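Local coordinates for protein PilX (Neisseria meningitidis, PDB 2OPE) that is a minor type IV pilin that probably works within pilus filaments, modulating their adhesion and aggregation and so the virulence properties they confer, at residues I22-L28 with K41-V46; N35-K39 with K68-R72. All coordinates share one frame; numbering follows the deposited sequence.

Contact 1 (I22-L28 with K41-V46)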
# COMPACT_ATOMS: atom_id res chain seq x y z
N ILE A 22 4.94 -3.97 -10.07
CA ILE A 22 6.21 -3.46 -10.51
C ILE A 22 7.30 -3.65 -9.45
O ILE A 22 8.45 -3.88 -9.81
CB ILE A 22 6.10 -1.98 -10.80
CG1 ILE A 22 5.13 -1.74 -11.98
CG2 ILE A 22 7.50 -1.36 -11.08
CD1 ILE A 22 5.06 -0.26 -12.32
N SER A 23 6.96 -3.48 -8.17
CA SER A 23 7.88 -3.74 -7.10
C SER A 23 8.36 -5.18 -7.13
O SER A 23 9.55 -5.45 -6.98
CB SER A 23 7.23 -3.43 -5.74
OG SER A 23 6.90 -2.03 -5.66
N LYS A 24 7.43 -6.10 -7.28
CA LYS A 24 7.78 -7.51 -7.23
C LYS A 24 8.68 -7.89 -8.43
O LYS A 24 9.69 -8.57 -8.28
CB LYS A 24 6.47 -8.31 -7.21
CG LYS A 24 6.53 -9.74 -7.76
CD LYS A 24 5.17 -10.47 -7.65
CE LYS A 24 5.27 -12.04 -7.80
NZ LYS A 24 4.01 -12.75 -7.30
N GLN A 25 8.34 -7.42 -9.62
CA GLN A 25 8.90 -7.95 -10.86
C GLN A 25 10.18 -7.18 -11.26
O GLN A 25 11.00 -7.69 -11.99
CB GLN A 25 7.87 -7.81 -11.98
CG GLN A 25 6.63 -8.64 -11.77
CD GLN A 25 6.92 -10.16 -11.65
OE1 GLN A 25 7.85 -10.70 -12.27
NE2 GLN A 25 6.15 -10.82 -10.83
N PHE A 26 10.30 -5.93 -10.79
CA PHE A 26 11.45 -5.11 -11.10
C PHE A 26 12.34 -4.86 -9.90
O PHE A 26 13.51 -4.56 -10.07
CB PHE A 26 11.04 -3.78 -11.79
CG PHE A 26 10.46 -4.00 -13.19
CD1 PHE A 26 11.30 -4.03 -14.31
CD2 PHE A 26 9.11 -4.24 -13.37
CE1 PHE A 26 10.78 -4.26 -15.57
CE2 PHE A 26 8.60 -4.46 -14.65
CZ PHE A 26 9.41 -4.45 -15.73
N ILE A 27 11.84 -4.95 -8.68
CA ILE A 27 12.74 -4.67 -7.56
C ILE A 27 13.13 -5.95 -6.78
O ILE A 27 14.33 -6.25 -6.62
CB ILE A 27 12.19 -3.57 -6.64
CG1 ILE A 27 11.95 -2.31 -7.47
CG2 ILE A 27 13.21 -3.26 -5.48
CD1 ILE A 27 11.38 -1.11 -6.70
N LEU A 28 12.12 -6.68 -6.32
CA LEU A 28 12.31 -7.93 -5.62
C LEU A 28 13.07 -8.94 -6.47
O LEU A 28 13.87 -9.74 -5.95
CB LEU A 28 10.97 -8.51 -5.20
CG LEU A 28 10.17 -7.61 -4.24
CD1 LEU A 28 9.10 -8.45 -3.58
CD2 LEU A 28 11.08 -6.99 -3.19
N LYS A 41 15.53 0.95 -2.38
CA LYS A 41 14.85 0.98 -3.69
C LYS A 41 13.32 0.89 -3.57
O LYS A 41 12.61 1.72 -4.14
CB LYS A 41 15.40 -0.08 -4.64
CG LYS A 41 16.76 0.28 -5.28
CD LYS A 41 17.18 -0.84 -6.22
CE LYS A 41 18.58 -0.62 -6.87
NZ LYS A 41 19.01 -1.87 -7.61
N LEU A 42 12.80 -0.04 -2.77
CA LEU A 42 11.35 -0.08 -2.61
C LEU A 42 10.81 1.25 -2.12
O LEU A 42 9.82 1.76 -2.66
CB LEU A 42 10.94 -1.19 -1.62
CG LEU A 42 11.05 -2.61 -2.21
CD1 LEU A 42 11.09 -3.66 -1.09
CD2 LEU A 42 9.94 -2.90 -3.22
N GLU A 43 11.47 1.80 -1.09
CA GLU A 43 11.09 3.07 -0.46
C GLU A 43 11.14 4.25 -1.42
O GLU A 43 10.25 5.09 -1.43
CB GLU A 43 11.95 3.31 0.83
CG GLU A 43 11.71 2.23 1.93
CD GLU A 43 12.66 2.35 3.12
OE1 GLU A 43 13.70 3.03 3.03
OE2 GLU A 43 12.37 1.74 4.18
N ARG A 44 12.19 4.36 -2.23
CA ARG A 44 12.26 5.42 -3.24
C ARG A 44 11.22 5.25 -4.31
O ARG A 44 10.60 6.21 -4.73
CB ARG A 44 13.63 5.43 -3.91
CG ARG A 44 14.50 6.54 -3.45
CD ARG A 44 15.87 6.43 -4.05
NE ARG A 44 16.51 5.21 -3.59
CZ ARG A 44 17.42 5.19 -2.63
NH1 ARG A 44 17.98 4.04 -2.27
NH2 ARG A 44 17.80 6.34 -2.05
N PHE A 45 11.05 4.02 -4.79
CA PHE A 45 10.16 3.79 -5.90
C PHE A 45 8.73 4.11 -5.48
O PHE A 45 8.05 4.91 -6.11
CB PHE A 45 10.21 2.35 -6.43
CG PHE A 45 9.12 2.09 -7.43
CD1 PHE A 45 8.11 1.15 -7.19
CD2 PHE A 45 9.03 2.88 -8.55
CE1 PHE A 45 7.08 0.95 -8.11
CE2 PHE A 45 8.01 2.69 -9.48
CZ PHE A 45 7.03 1.73 -9.25
N VAL A 46 8.29 3.48 -4.41
CA VAL A 46 6.93 3.68 -3.88
C VAL A 46 6.62 5.11 -3.53
O VAL A 46 5.55 5.63 -3.88
CB VAL A 46 6.69 2.82 -2.63
CG1 VAL A 46 5.33 3.22 -1.95
CG2 VAL A 46 6.77 1.28 -3.01
O HOH W 1 16.48 -2.91 -9.29
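Ile-22, Ser-23, Ile-27 and Leu-28, on the last turns of the long N-terminal pilin helix, meet Lys-41, Leu-42 and Phe-45 of helix 35-48, and the pair shows how two successive, obliquely crossing helices of a type IV pilin can be joined by apolar side chains with no direct hydrogen bond between the segments. The local axes stay 10.7 Å apart and run at 133°, about midway between perpendicular and antiparallel.

Phe-45 and Ile-27 form the middle of the apolar contact. With its CG anti to the backbone N (chi1 171°), the phenylalanine ring reaches over to the other helix, where Ile-22 CG2 meets Phe-45 CZ at 3.6 Å, the two side chains crossing at about a right angle. Ile-27 divides its branches: CD1 lies 3.7 Å from Phe-45 CB at the root of the ring, while CG2 touches both Lys-41 CB and Leu-42 CG. Leu-42 spreads its two methyls in the same forked way, CD2 against Ser-23 CB (3.7 Å) and CD1 against Leu-28 CD2. On the flank toward the sheet, Tyr-74 of strand 74-80 touches Ser-23, Leu-28 and Leu-42.

The polar groups find their partners in their own helix, in the connection between the helices, or in water. Ser-23 O accepts from both Ile-27 N and Leu-28 N, the second bond marking a wider pi-type turn near the helix end. Lys-41 NZ forms a salt bridge with Asp-33 and donates to a water that makes a weak bond to Phe-26 O. The hydroxyl of Ser-23 is bound to Ile-19 O in its own helix, and its OG also rests at the edge of the Phe-45 ring, near the ring plane and 3.7 Å from CD1.

Contact 2 (N35-K39 with K68-R72); sequences NQTIK and KEKPR
Asn-35, in the first turn of helix 35-48, meets the loop 68-72 through both its amide and its aliphatic root. Its ND2 donates to Glu-69 OE1 (3.2 Å, 154° at the hydrogen), arriving from above the carboxylate plane, with amide and carboxylate turned 63° apart. A bend at chi2 (69°) carries the glutamate chain back to this amide, although its CB leaves the backbone pointing away from the helix; Lys-68 NZ forms a salt bridge with the other carboxylate oxygen, OE2. Asn-35 CG also lies 3.7 Å from Pro-71 CD, the two side chains crossing at about a right angle.

One turn on, Ile-38 sets CG2 3.8 Å from Pro-71 CB, so the proline ring packs against both residues. Lys-39 then lays its CD 3.9 Å from Lys-68 CB, an aliphatic contact, while its NZ turns to a salt bridge with Glu-43 farther along the helix. Phe-65 of strand 59-65 touches both Lys-39 and Pro-71. Here a proline-containing connection between two adjacent antiparallel strands, 59-65 and 74-80, is packed onto the first turn of a helix, within the alpha-beta roll of a type IV pilin headgroup, a long N-terminal helix packed on an antiparallel sheet.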
# COMPACT_ATOMS: atom_id res chain seq x y z
N ASN A 35 19.87 -6.81 0.80
CA ASN A 35 18.60 -6.44 1.42
C ASN A 35 18.47 -4.96 1.74
O ASN A 35 17.37 -4.41 1.74
CB ASN A 35 18.40 -7.21 2.70
CG ASN A 35 18.27 -8.70 2.47
OD1 ASN A 35 17.85 -9.16 1.39
ND2 ASN A 35 18.61 -9.46 3.49
N GLN A 36 19.61 -4.33 2.04
CA GLN A 36 19.64 -2.90 2.25
C GLN A 36 19.31 -2.14 0.96
O GLN A 36 18.62 -1.13 0.99
CB GLN A 36 21.03 -2.51 2.76
CG GLN A 36 21.33 -1.05 2.61
CD GLN A 36 22.37 -0.59 3.56
OE1 GLN A 36 23.36 -1.31 3.86
NE2 GLN A 36 22.18 0.64 4.08
N THR A 37 19.81 -2.62 -0.16
CA THR A 37 19.53 -2.06 -1.48
C THR A 37 18.08 -2.27 -1.94
O THR A 37 17.44 -1.35 -2.46
CB THR A 37 20.50 -2.63 -2.49
OG1 THR A 37 21.83 -2.26 -2.10
CG2 THR A 37 20.22 -2.11 -3.90
N ILE A 38 17.55 -3.47 -1.73
CA ILE A 38 16.16 -3.75 -2.07
C ILE A 38 15.25 -2.82 -1.25
O ILE A 38 14.32 -2.24 -1.78
CB ILE A 38 15.75 -5.22 -1.72
CG1 ILE A 38 16.59 -6.28 -2.51
CG2 ILE A 38 14.23 -5.44 -1.86
CD1 ILE A 38 16.54 -6.15 -3.99
N LYS A 39 15.53 -2.71 0.04
CA LYS A 39 14.71 -1.92 0.94
C LYS A 39 14.67 -0.44 0.54
O LYS A 39 13.60 0.13 0.43
CB LYS A 39 15.18 -2.06 2.39
CG LYS A 39 14.43 -1.13 3.38
CD LYS A 39 14.68 -1.52 4.82
CE LYS A 39 13.98 -0.52 5.83
NZ LYS A 39 14.39 0.89 5.57
N LYS A 68 13.96 -5.47 8.28
CA LYS A 68 14.81 -4.90 7.25
C LYS A 68 15.67 -5.96 6.58
O LYS A 68 16.32 -5.70 5.57
CB LYS A 68 15.70 -3.80 7.84
CG LYS A 68 16.87 -4.30 8.68
CD LYS A 68 17.72 -3.17 9.21
CE LYS A 68 18.64 -3.64 10.33
NZ LYS A 68 19.76 -4.55 9.90
N GLU A 69 15.71 -7.16 7.13
CA GLU A 69 16.56 -8.19 6.52
C GLU A 69 15.69 -9.16 5.68
O GLU A 69 16.20 -10.03 4.94
CB GLU A 69 17.42 -8.90 7.57
CG GLU A 69 18.78 -9.34 7.07
CD GLU A 69 19.78 -8.19 6.75
OE1 GLU A 69 20.53 -8.34 5.76
OE2 GLU A 69 19.83 -7.17 7.49
N LYS A 70 14.37 -8.97 5.78
CA LYS A 70 13.43 -9.64 4.91
C LYS A 70 12.62 -8.60 4.15
O LYS A 70 11.38 -8.51 4.32
CB LYS A 70 12.51 -10.55 5.74
CG LYS A 70 11.95 -11.77 4.99
CD LYS A 70 10.67 -12.25 5.59
CE LYS A 70 10.33 -13.69 5.16
NZ LYS A 70 8.88 -14.06 5.39
N PRO A 71 13.28 -7.80 3.29
CA PRO A 71 12.56 -6.72 2.59
C PRO A 71 11.54 -7.21 1.57
O PRO A 71 10.66 -6.46 1.20
CB PRO A 71 13.67 -5.95 1.87
CG PRO A 71 14.78 -6.90 1.76
CD PRO A 71 14.70 -7.85 2.92
N ARG A 72 11.66 -8.46 1.10
CA ARG A 72 10.69 -9.02 0.16
C ARG A 72 9.35 -9.24 0.81
O ARG A 72 8.33 -9.33 0.10
CB ARG A 72 11.22 -10.32 -0.44
CG ARG A 72 12.45 -10.10 -1.34
CD ARG A 72 13.00 -11.39 -1.95
NE ARG A 72 13.86 -11.03 -3.07
CZ ARG A 72 15.13 -10.71 -2.92
NH1 ARG A 72 15.86 -10.36 -3.96
NH2 ARG A 72 15.66 -10.73 -1.71

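In the fold
Contacts 1 and 2 lie on the same side of the chain's centre, their own centres about 11 Å apart, and both draw on helix 35-48: its start in contact 2, its later turns in contact 1. Along the chain the segments alternate, 22-28, 35-39, 41-46, then 68-72, so the two contacts cross. They also touch, through a probable hydrogen bond from Arg-72 NH1 to Leu-28 O (2.9 Å) and through Leu-28 CD2 packed on Ile-38 CG2. One short helix thus ties the end of the long N-terminal helix to the loop joining strands 59-65 and 74-80 of the antiparallel sheet, linking helical and sheet parts of this pilin.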